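Local coordinates for PFC0360w protein (Plasmodium falciparum, PDB 3NI8) that probably activates the ATPase of the chaperone Hsp90 in the malaria parasite, at residues P31-T39 with F74-I83; L44-A53 with K62-I70. All blocks are in the same frame, centred on the assembly; numbering follows the deposited sequence.

Contact 1 (P31-T39 with F74-I83); sequences PEVLFNAFT and FTEITKPHKI. With IPA (isopropyl alcohol), chain B.
Phe35 carries this contact, its ring lodged against the turn that joins two antiparallel strands. With CG anti to the backbone N (chi1 -179°), the ring leaves helix 31-39 for the turn, where Lys79 CG lies over one face, 4.0 Å from the centroid of the Phe35 ring, in a CH-pi contact. Thr39 CG2 covers the opposite face near the rim. At the edge, Ile77 CG2 approaches Phe35 CZ to 3.7 Å. Ile83 CG2 comes obliquely to Phe35 CE1 at 3.5 Å. Pro80, after a cis peptide bond, adds an off-centre CH-pi contact through CA, while its CB rests on Glu32 CA at 3.8 Å. Farther along the helix, Ile83 CD1 meets Phe38 CB at 3.5 Å. O2 of isopropyl alcohol, probably from the crystallisation liquor, lies 2.7 Å from Phe38 O; that hydrogen bond is unsettled, because Glu85 OE2 is also within reach.

Behind these contacts, Thr39 OG1 donates a hydrogen bond to Phe35 O (2.8 Å) from above the carbonyl plane, and His81 and Lys82 form a classic beta bulge. The helix thus lies on the hairpin of strands 70-78 and 82-89, with helix 132-150 packing against Phe38, consistent with the helix-grip fold of the SRPBCC superfamily.

Contact 2 (L44-A53 with K62-I70); sequences LTRLSRGSLA and KFSLFSGSI
Ala53 and Ser64 meet first along the strand: Ala53 CA lies 3.3 Å from Ser64 O in a CA-H...O contact, with an angle of 137° at the hydrogen. Leu65 follows with an apolar contact, its CD1 reaching Ala53 CB at 3.7 Å and, more loosely, Leu44 CD1 at 4.4 Å, so that one methyl packs on Ala53 and lies loosely near the helix.

Phe66 then makes the broadest contact. It opens a type I' turn, Phe66 to Ser69, whose positive-phi central residues are Ser67 and Gly68. CG stands anti to the carbonyl carbon (chi1 -63°), which brings the ring back over the other segment. Ser48 CB sits over a face of the Phe66 ring, 4.2 Å from its centroid, as a CH-pi donor, while Ser51 OG comes obliquely to Phe66 CD1 at 3.4 Å. A water over the same face of the ring as Ser48 OG links the backbones of the two turns: it accepts from Phe66 N at 2.8 Å and donates to Ser51 O. Beyond the ring, Ser69 closes its own turn by giving both its backbone N and OG to Phe66 O.

Arg49 is the C-prime residue of a Schellman motif that ends helix 41-47, and Ala53 N bonds Thr45 OG1 almost straight (172°). Within what is consistent with a helix-grip fold, the contact therefore joins the end of that helix to the turn between strands 62-65 and 70-78, with strand 54-55 beside strand 62-65 and helix 132-150 packed against Leu44.

Contacts 1 and 2 illustrate how two successive helices can be tied to successive parts of one antiparallel sheet. Their centres lie about 17 Å apart. Along the chain helix 31-39 comes first, then both segments of contact 2, and finally 74-83, so contact 2 falls wholly between the two halves of contact 1. Strands 62-65 and 70-78 are neighbours in the sheet, and the Phe63 and Phe74 rings meet across them. On the helical side Leu44 CD2 packs on Ala37 O at 3.3 Å. Within the AHA1-family region, contact 1 lays helix 31-39 on the hairpin, and contact 2 joins the end of helix 41-47 and its following loop to strand 62-65 and the turn after it.

Contact 1 (P31-T39 with F74-I83)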
loop_
_atom_site.group_PDB
_atom_site.type_symbol
_atom_site.label_atom_id
_atom_site.label_comp_id
_atom_site.label_asym_id
_atom_site.label_seq_id
_atom_site.Cartn_x
_atom_site.Cartn_y
_atom_site.Cartn_z
ATOM N N PRO A 31 -10.037 7.308 10.279
ATOM C CA PRO A 31 -9.139 7.380 9.101
ATOM C C PRO A 31 -7.654 7.634 9.378
ATOM O O PRO A 31 -6.799 7.027 8.709
ATOM C CB PRO A 31 -9.716 8.541 8.277
ATOM C CG PRO A 31 -11.146 8.639 8.706
ATOM C CD PRO A 31 -11.181 8.239 10.161
ATOM N N GLU A 32 -7.363 8.509 10.345
ATOM C CA GLU A 32 -5.986 8.940 10.645
ATOM C C GLU A 32 -5.072 7.781 11.027
ATOM O O GLU A 32 -3.881 7.775 10.698
ATOM C CB GLU A 32 -5.973 9.999 11.751
ATOM C CG GLU A 32 -6.618 9.566 13.070
ATOM C CD GLU A 32 -6.221 10.464 14.217
ATOM O OE1 GLU A 32 -5.008 10.732 14.323
ATOM O OE2 GLU A 32 -7.098 10.907 14.996
ATOM N N VAL A 33 -5.649 6.800 11.710
ATOM C CA VAL A 33 -4.931 5.621 12.157
ATOM C C VAL A 33 -4.592 4.726 10.947
ATOM O O VAL A 33 -3.492 4.177 10.849
ATOM C CB VAL A 33 -5.776 4.921 13.276
ATOM C CG1 VAL A 33 -5.630 3.436 13.287
ATOM C CG2 VAL A 33 -5.426 5.487 14.636
ATOM N N LEU A 34 -5.529 4.595 10.014
ATOM C CA LEU A 34 -5.248 3.860 8.779
ATOM C C LEU A 34 -4.254 4.609 7.885
ATOM O O LEU A 34 -3.333 3.996 7.333
ATOM C CB LEU A 34 -6.526 3.550 8.021
ATOM C CG LEU A 34 -7.462 2.568 8.713
ATOM C CD1 LEU A 34 -8.692 2.385 7.881
ATOM C CD2 LEU A 34 -6.722 1.222 8.944
ATOM N N PHE A 35 -4.433 5.928 7.767
ATOM C CA PHE A 35 -3.484 6.804 7.067
ATOM C C PHE A 35 -2.052 6.666 7.614
ATOM O O PHE A 35 -1.096 6.541 6.834
ATOM C CB PHE A 35 -3.963 8.273 7.136
ATOM C CG PHE A 35 -3.062 9.253 6.419
ATOM C CD1 PHE A 35 -3.300 9.595 5.095
ATOM C CD2 PHE A 35 -1.979 9.844 7.083
ATOM C CE1 PHE A 35 -2.465 10.522 4.426
ATOM C CE2 PHE A 35 -1.125 10.745 6.429
ATOM C CZ PHE A 35 -1.379 11.090 5.094
ATOM N N ASN A 36 -1.916 6.708 8.943
ATOM C CA ASN A 36 -0.634 6.454 9.620
ATOM C C ASN A 36 -0.023 5.148 9.153
ATOM O O ASN A 36 1.150 5.085 8.799
ATOM C CB ASN A 36 -0.790 6.406 11.151
ATOM C CG ASN A 36 0.494 5.946 11.862
ATOM O OD1 ASN A 36 0.629 4.777 12.241
ATOM N ND2 ASN A 36 1.434 6.870 12.046
ATOM N N ALA A 37 -0.842 4.111 9.130
ATOM C CA ALA A 37 -0.345 2.772 8.843
ATOM C C ALA A 37 0.312 2.682 7.450
ATOM O O ALA A 37 1.221 1.837 7.237
ATOM C CB ALA A 37 -1.472 1.741 8.970
ATOM N N PHE A 38 -0.148 3.521 6.508
ATOM C CA PHE A 38 0.390 3.503 5.162
ATOM C C PHE A 38 1.607 4.409 4.972
ATOM O O PHE A 38 2.326 4.269 3.959
ATOM C CB PHE A 38 -0.679 3.865 4.136
ATOM C CG PHE A 38 -1.555 2.712 3.744
ATOM C CD1 PHE A 38 -1.307 2.003 2.577
ATOM C CD2 PHE A 38 -2.636 2.337 4.549
ATOM C CE1 PHE A 38 -2.104 0.928 2.227
ATOM C CE2 PHE A 38 -3.442 1.273 4.200
ATOM C CZ PHE A 38 -3.186 0.568 3.037
ATOM N N THR A 39 1.849 5.315 5.922
ATOM C CA THR A 39 2.816 6.387 5.706
ATOM C C THR A 39 3.894 6.533 6.794
ATOM O O THR A 39 4.740 7.437 6.738
ATOM C CB THR A 39 2.095 7.744 5.602
ATOM O OG1 THR A 39 1.340 7.960 6.800
ATOM C CG2 THR A 39 1.160 7.794 4.397
ATOM N N PHE A 74 5.830 8.992 -3.110
ATOM C CA PHE A 74 4.572 9.675 -2.815
ATOM C C PHE A 74 4.336 10.791 -3.815
ATOM O O PHE A 74 5.224 11.611 -4.053
ATOM C CB PHE A 74 4.588 10.254 -1.392
ATOM C CG PHE A 74 4.794 9.219 -0.305
ATOM C CD1 PHE A 74 3.798 8.305 -0.001
ATOM C CD2 PHE A 74 5.985 9.187 0.434
ATOM C CE1 PHE A 74 3.976 7.352 1.020
ATOM C CE2 PHE A 74 6.183 8.232 1.465
ATOM C CZ PHE A 74 5.170 7.320 1.758
ATOM N N THR A 75 3.144 10.818 -4.405
ATOM C CA THR A 75 2.823 11.824 -5.436
ATOM C C THR A 75 1.647 12.694 -5.025
ATOM O O THR A 75 1.411 13.740 -5.628
ATOM C CB THR A 75 2.595 11.210 -6.848
ATOM O OG1 THR A 75 1.407 10.419 -6.861
ATOM C CG2 THR A 75 3.769 10.328 -7.273
ATOM N N GLU A 76 0.933 12.275 -3.980
ATOM C CA GLU A 76 -0.149 13.065 -3.385
ATOM C C GLU A 76 -0.393 12.643 -1.935
ATOM O O GLU A 76 -0.663 11.471 -1.631
ATOM C CB GLU A 76 -1.448 12.934 -4.194
ATOM C CG GLU A 76 -2.514 14.007 -3.823
ATOM C CD GLU A 76 -3.936 13.680 -4.305
ATOM O OE1 GLU A 76 -4.128 13.237 -5.462
ATOM O OE2 GLU A 76 -4.874 13.872 -3.504
ATOM N N ILE A 77 -0.289 13.609 -1.039
ATOM C CA ILE A 77 -0.545 13.369 0.383
ATOM C C ILE A 77 -1.595 14.329 0.884
ATOM O O ILE A 77 -1.279 15.478 1.216
ATOM C CB ILE A 77 0.725 13.481 1.260
ATOM C CG1 ILE A 77 1.763 12.433 0.845
ATOM C CG2 ILE A 77 0.349 13.262 2.721
ATOM C CD1 ILE A 77 3.156 12.802 1.193
ATOM N N THR A 78 -2.838 13.838 0.918
ATOM C CA THR A 78 -3.988 14.579 1.438
ATOM C C THR A 78 -4.438 13.945 2.760
ATOM O O THR A 78 -5.330 13.097 2.782
ATOM C CB THR A 78 -5.166 14.578 0.430
ATOM O OG1 THR A 78 -4.674 14.753 -0.911
ATOM C CG2 THR A 78 -6.182 15.702 0.759
ATOM N N LYS A 79 -3.790 14.339 3.850
ATOM C CA LYS A 79 -4.048 13.788 5.190
ATOM C C LYS A 79 -5.390 14.233 5.765
ATOM O O LYS A 79 -5.681 15.441 5.720
ATOM C CB LYS A 79 -2.940 14.238 6.157
ATOM C CG LYS A 79 -3.008 13.602 7.568
ATOM C CD LYS A 79 -1.667 13.727 8.292
ATOM C CE LYS A 79 -1.766 13.361 9.777
ATOM N NZ LYS A 79 -0.376 13.299 10.342
ATOM N N PRO A 80 -6.196 13.288 6.329
ATOM C CA PRO A 80 -6.015 11.820 6.420
ATOM C C PRO A 80 -6.851 10.960 5.420
ATOM O O PRO A 80 -7.125 9.770 5.683
ATOM C CB PRO A 80 -6.468 11.525 7.862
ATOM C CG PRO A 80 -7.605 12.510 8.096
ATOM C CD PRO A 80 -7.326 13.728 7.184
ATOM N N HIS A 81 -7.213 11.564 4.289
ATOM C CA HIS A 81 -8.216 11.012 3.376
ATOM C C HIS A 81 -7.677 10.210 2.183
ATOM O O HIS A 81 -8.297 9.227 1.767
ATOM C CB HIS A 81 -9.137 12.131 2.881
ATOM C CG HIS A 81 -10.024 12.691 3.949
ATOM N ND1 HIS A 81 -9.983 14.013 4.341
ATOM C CD2 HIS A 81 -10.967 12.098 4.722
ATOM C CE1 HIS A 81 -10.872 14.213 5.299
ATOM N NE2 HIS A 81 -11.478 13.065 5.551
ATOM N N LYS A 82 -6.533 10.627 1.647
ATOM C CA LYS A 82 -5.994 10.056 0.396
ATOM C C LYS A 82 -4.470 10.120 0.335
ATOM O O LYS A 82 -3.832 11.093 0.799
ATOM C CB LYS A 82 -6.553 10.818 -0.822
ATOM C CG LYS A 82 -6.971 10.003 -2.032
ATOM C CD LYS A 82 -6.999 10.884 -3.292
ATOM C CE LYS A 82 -8.153 10.566 -4.256
ATOM N NZ LYS A 82 -7.739 10.517 -5.747
ATOM N N ILE A 83 -3.896 9.074 -0.246
ATOM C CA ILE A 83 -2.520 9.088 -0.725
ATOM C C ILE A 83 -2.484 8.485 -2.131
ATOM O O ILE A 83 -3.348 7.713 -2.493
ATOM C CB ILE A 83 -1.517 8.371 0.232
ATOM C CG1 ILE A 83 -2.079 7.047 0.736
ATOM C CG2 ILE A 83 -1.187 9.245 1.408
ATOM C CD1 ILE A 83 -1.080 6.220 1.522
HETATM C C1 IPA B . 4.241 2.947 1.753
HETATM C C2 IPA B . 2.962 2.540 1.012
HETATM C C3 IPA B . 2.664 1.040 0.984
HETATM O O2 IPA B . 1.871 3.263 1.521
#

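Contact 2 (L44-A53 with K62-I70)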
loop_
_atom_site.group_PDB
_atom_site.type_symbol
_atom_site.label_atom_id
_atom_site.label_comp_id
_atom_site.label_asym_id
_atom_site.label_seq_id
_atom_site.Cartn_x
_atom_site.Cartn_y
_atom_site.Cartn_z
ATOM N N LEU A 44 4.804 0.682 9.210
ATOM C CA LEU A 44 5.092 -0.116 8.013
ATOM C C LEU A 44 6.018 -1.310 8.289
ATOM O O LEU A 44 5.770 -2.419 7.802
ATOM C CB LEU A 44 5.651 0.760 6.886
ATOM C CG LEU A 44 4.636 1.670 6.179
ATOM C CD1 LEU A 44 5.383 2.783 5.480
ATOM C CD2 LEU A 44 3.725 0.905 5.219
ATOM N N THR A 45 7.073 -1.065 9.068
ATOM C CA THR A 45 8.000 -2.106 9.506
ATOM C C THR A 45 7.276 -3.215 10.301
ATOM O O THR A 45 7.527 -4.386 10.061
ATOM C CB THR A 45 9.158 -1.506 10.324
ATOM O OG1 THR A 45 9.903 -0.601 9.499
ATOM C CG2 THR A 45 10.110 -2.601 10.846
ATOM N N ARG A 46 6.364 -2.844 11.211
ATOM C CA ARG A 46 5.571 -3.824 11.941
ATOM C C ARG A 46 4.686 -4.588 10.983
ATOM O O ARG A 46 4.468 -5.773 11.161
ATOM C CB ARG A 46 4.648 -3.168 12.969
ATOM C CG ARG A 46 5.275 -2.493 14.163
ATOM C CD ARG A 46 4.150 -1.996 15.087
ATOM N NE ARG A 46 3.465 -3.095 15.802
ATOM C CZ ARG A 46 2.306 -2.980 16.471
ATOM N NH1 ARG A 46 1.653 -1.827 16.523
ATOM N NH2 ARG A 46 1.789 -4.037 17.092
ATOM N N LEU A 47 4.131 -3.912 9.982
ATOM C CA LEU A 47 3.292 -4.580 8.987
ATOM C C LEU A 47 4.109 -5.495 8.073
ATOM O O LEU A 47 3.554 -6.383 7.414
ATOM C CB LEU A 47 2.514 -3.550 8.154
ATOM C CG LEU A 47 1.363 -2.792 8.825
ATOM C CD1 LEU A 47 0.899 -1.640 7.950
ATOM C CD2 LEU A 47 0.226 -3.718 9.110
ATOM N N SER A 48 5.421 -5.246 8.041
ATOM C CA SER A 48 6.405 -6.024 7.271
ATOM C C SER A 48 7.090 -7.061 8.159
ATOM O O SER A 48 8.175 -7.562 7.842
ATOM C CB SER A 48 7.479 -5.096 6.708
ATOM O OG SER A 48 6.930 -4.116 5.835
ATOM N N ARG A 49 6.460 -7.360 9.292
ATOM C CA ARG A 49 7.008 -8.310 10.255
ATOM C C ARG A 49 8.487 -8.108 10.520
ATOM O O ARG A 49 9.250 -9.089 10.541
ATOM C CB ARG A 49 6.758 -9.747 9.784
ATOM C CG ARG A 49 5.288 -10.182 9.907
ATOM C CD ARG A 49 4.773 -9.869 11.299
ATOM N NE ARG A 49 5.375 -10.691 12.356
ATOM C CZ ARG A 49 5.569 -10.275 13.609
ATOM N NH1 ARG A 49 6.100 -11.083 14.523
ATOM N NH2 ARG A 49 5.237 -9.034 13.945
ATOM N N GLY A 50 8.898 -6.852 10.710
ATOM C CA GLY A 50 10.305 -6.551 11.012
ATOM C C GLY A 50 11.285 -6.072 9.939
ATOM O O GLY A 50 12.302 -5.503 10.291
ATOM N N SER A 51 11.035 -6.318 8.653
ATOM C CA SER A 51 11.896 -5.731 7.588
ATOM C C SER A 51 11.796 -4.209 7.558
ATOM O O SER A 51 10.692 -3.668 7.609
ATOM C CB SER A 51 11.523 -6.242 6.205
ATOM O OG SER A 51 11.535 -7.648 6.157
ATOM N N LEU A 52 12.932 -3.519 7.459
ATOM C CA LEU A 52 12.918 -2.058 7.527
ATOM C C LEU A 52 12.161 -1.471 6.356
ATOM O O LEU A 52 12.461 -1.772 5.196
ATOM C CB LEU A 52 14.325 -1.444 7.634
ATOM C CG LEU A 52 14.442 0.028 8.125
ATOM C CD1 LEU A 52 13.623 0.372 9.409
ATOM C CD2 LEU A 52 15.894 0.441 8.322
ATOM N N ALA A 53 11.137 -0.682 6.694
ATOM C CA ALA A 53 10.474 0.230 5.765
ATOM C C ALA A 53 11.161 1.573 5.914
ATOM O O ALA A 53 11.429 1.997 7.033
ATOM C CB ALA A 53 9.035 0.361 6.121
ATOM N N LYS A 62 10.611 9.474 -1.482
ATOM C CA LYS A 62 10.724 8.059 -1.758
ATOM C C LYS A 62 10.262 7.209 -0.586
ATOM O O LYS A 62 10.127 7.683 0.550
ATOM C CB LYS A 62 12.157 7.694 -2.164
ATOM C CG LYS A 62 12.478 8.066 -3.610
ATOM C CD LYS A 62 13.975 8.086 -3.831
ATOM C CE LYS A 62 14.354 8.218 -5.318
ATOM N NZ LYS A 62 15.862 8.338 -5.402
ATOM N N PHE A 63 9.970 5.957 -0.907
ATOM C CA PHE A 63 9.752 4.933 0.083
ATOM C C PHE A 63 10.277 3.610 -0.411
ATOM O O PHE A 63 10.415 3.385 -1.608
ATOM C CB PHE A 63 8.287 4.846 0.561
ATOM C CG PHE A 63 7.307 4.373 -0.484
ATOM C CD1 PHE A 63 7.074 3.011 -0.675
ATOM C CD2 PHE A 63 6.582 5.287 -1.240
ATOM C CE1 PHE A 63 6.152 2.568 -1.634
ATOM C CE2 PHE A 63 5.659 4.856 -2.181
ATOM C CZ PHE A 63 5.445 3.498 -2.386
ATOM N N SER A 64 10.545 2.734 0.548
ATOM C CA SER A 64 11.103 1.415 0.297
ATOM C C SER A 64 10.580 0.464 1.365
ATOM O O SER A 64 10.570 0.805 2.556
ATOM C CB SER A 64 12.625 1.482 0.358
ATOM O OG SER A 64 13.153 0.264 0.823
ATOM N N LEU A 65 10.119 -0.706 0.934
ATOM C CA LEU A 65 9.696 -1.766 1.837
ATOM C C LEU A 65 10.549 -3.015 1.582
ATOM O O LEU A 65 11.005 -3.239 0.444
ATOM C CB LEU A 65 8.235 -2.101 1.569
ATOM C CG LEU A 65 7.082 -1.451 2.344
ATOM C CD1 LEU A 65 7.377 -0.036 2.823
ATOM C CD2 LEU A 65 5.837 -1.468 1.476
ATOM N N PHE A 66 10.723 -3.834 2.629
ATOM C CA PHE A 66 11.468 -5.097 2.566
ATOM C C PHE A 66 12.871 -4.918 1.948
ATOM O O PHE A 66 13.207 -5.577 0.968
ATOM C CB PHE A 66 10.685 -6.195 1.797
ATOM C CG PHE A 66 9.376 -6.614 2.442
ATOM C CD1 PHE A 66 9.355 -7.477 3.543
ATOM C CD2 PHE A 66 8.157 -6.175 1.925
ATOM C CE1 PHE A 66 8.140 -7.872 4.132
ATOM C CE2 PHE A 66 6.923 -6.573 2.517
ATOM C CZ PHE A 66 6.929 -7.426 3.614
ATOM N N SER A 67 13.665 -4.017 2.524
ATOM C CA SER A 67 15.013 -3.692 2.032
ATOM C C SER A 67 15.118 -3.347 0.527
ATOM O O SER A 67 16.100 -3.719 -0.153
ATOM C CB SER A 67 15.996 -4.802 2.405
ATOM O OG SER A 67 15.959 -5.029 3.802
ATOM N N GLY A 68 14.114 -2.628 0.021
ATOM C CA GLY A 68 14.144 -2.134 -1.346
ATOM C C GLY A 68 13.561 -3.100 -2.362
ATOM O O GLY A 68 13.738 -2.912 -3.560
ATOM N N SER A 69 12.877 -4.134 -1.878
ATOM C CA SER A 69 12.183 -5.090 -2.732
ATOM C C SER A 69 10.913 -4.489 -3.355
ATOM O O SER A 69 10.476 -4.895 -4.439
ATOM C CB SER A 69 11.824 -6.347 -1.935
ATOM O OG SER A 69 13.003 -7.117 -1.691
ATOM N N ILE A 70 10.312 -3.566 -2.621
ATOM C CA ILE A 70 9.207 -2.757 -3.077
ATOM C C ILE A 70 9.687 -1.302 -2.920
ATOM O O ILE A 70 10.143 -0.907 -1.843
ATOM C CB ILE A 70 7.938 -3.026 -2.231
ATOM C CG1 ILE A 70 7.418 -4.449 -2.476
ATOM C CG2 ILE A 70 6.843 -1.996 -2.515
ATOM C CD1 ILE A 70 6.100 -4.794 -1.717
HETATM O O HOH W 1 9.078 -3.233 4.856
#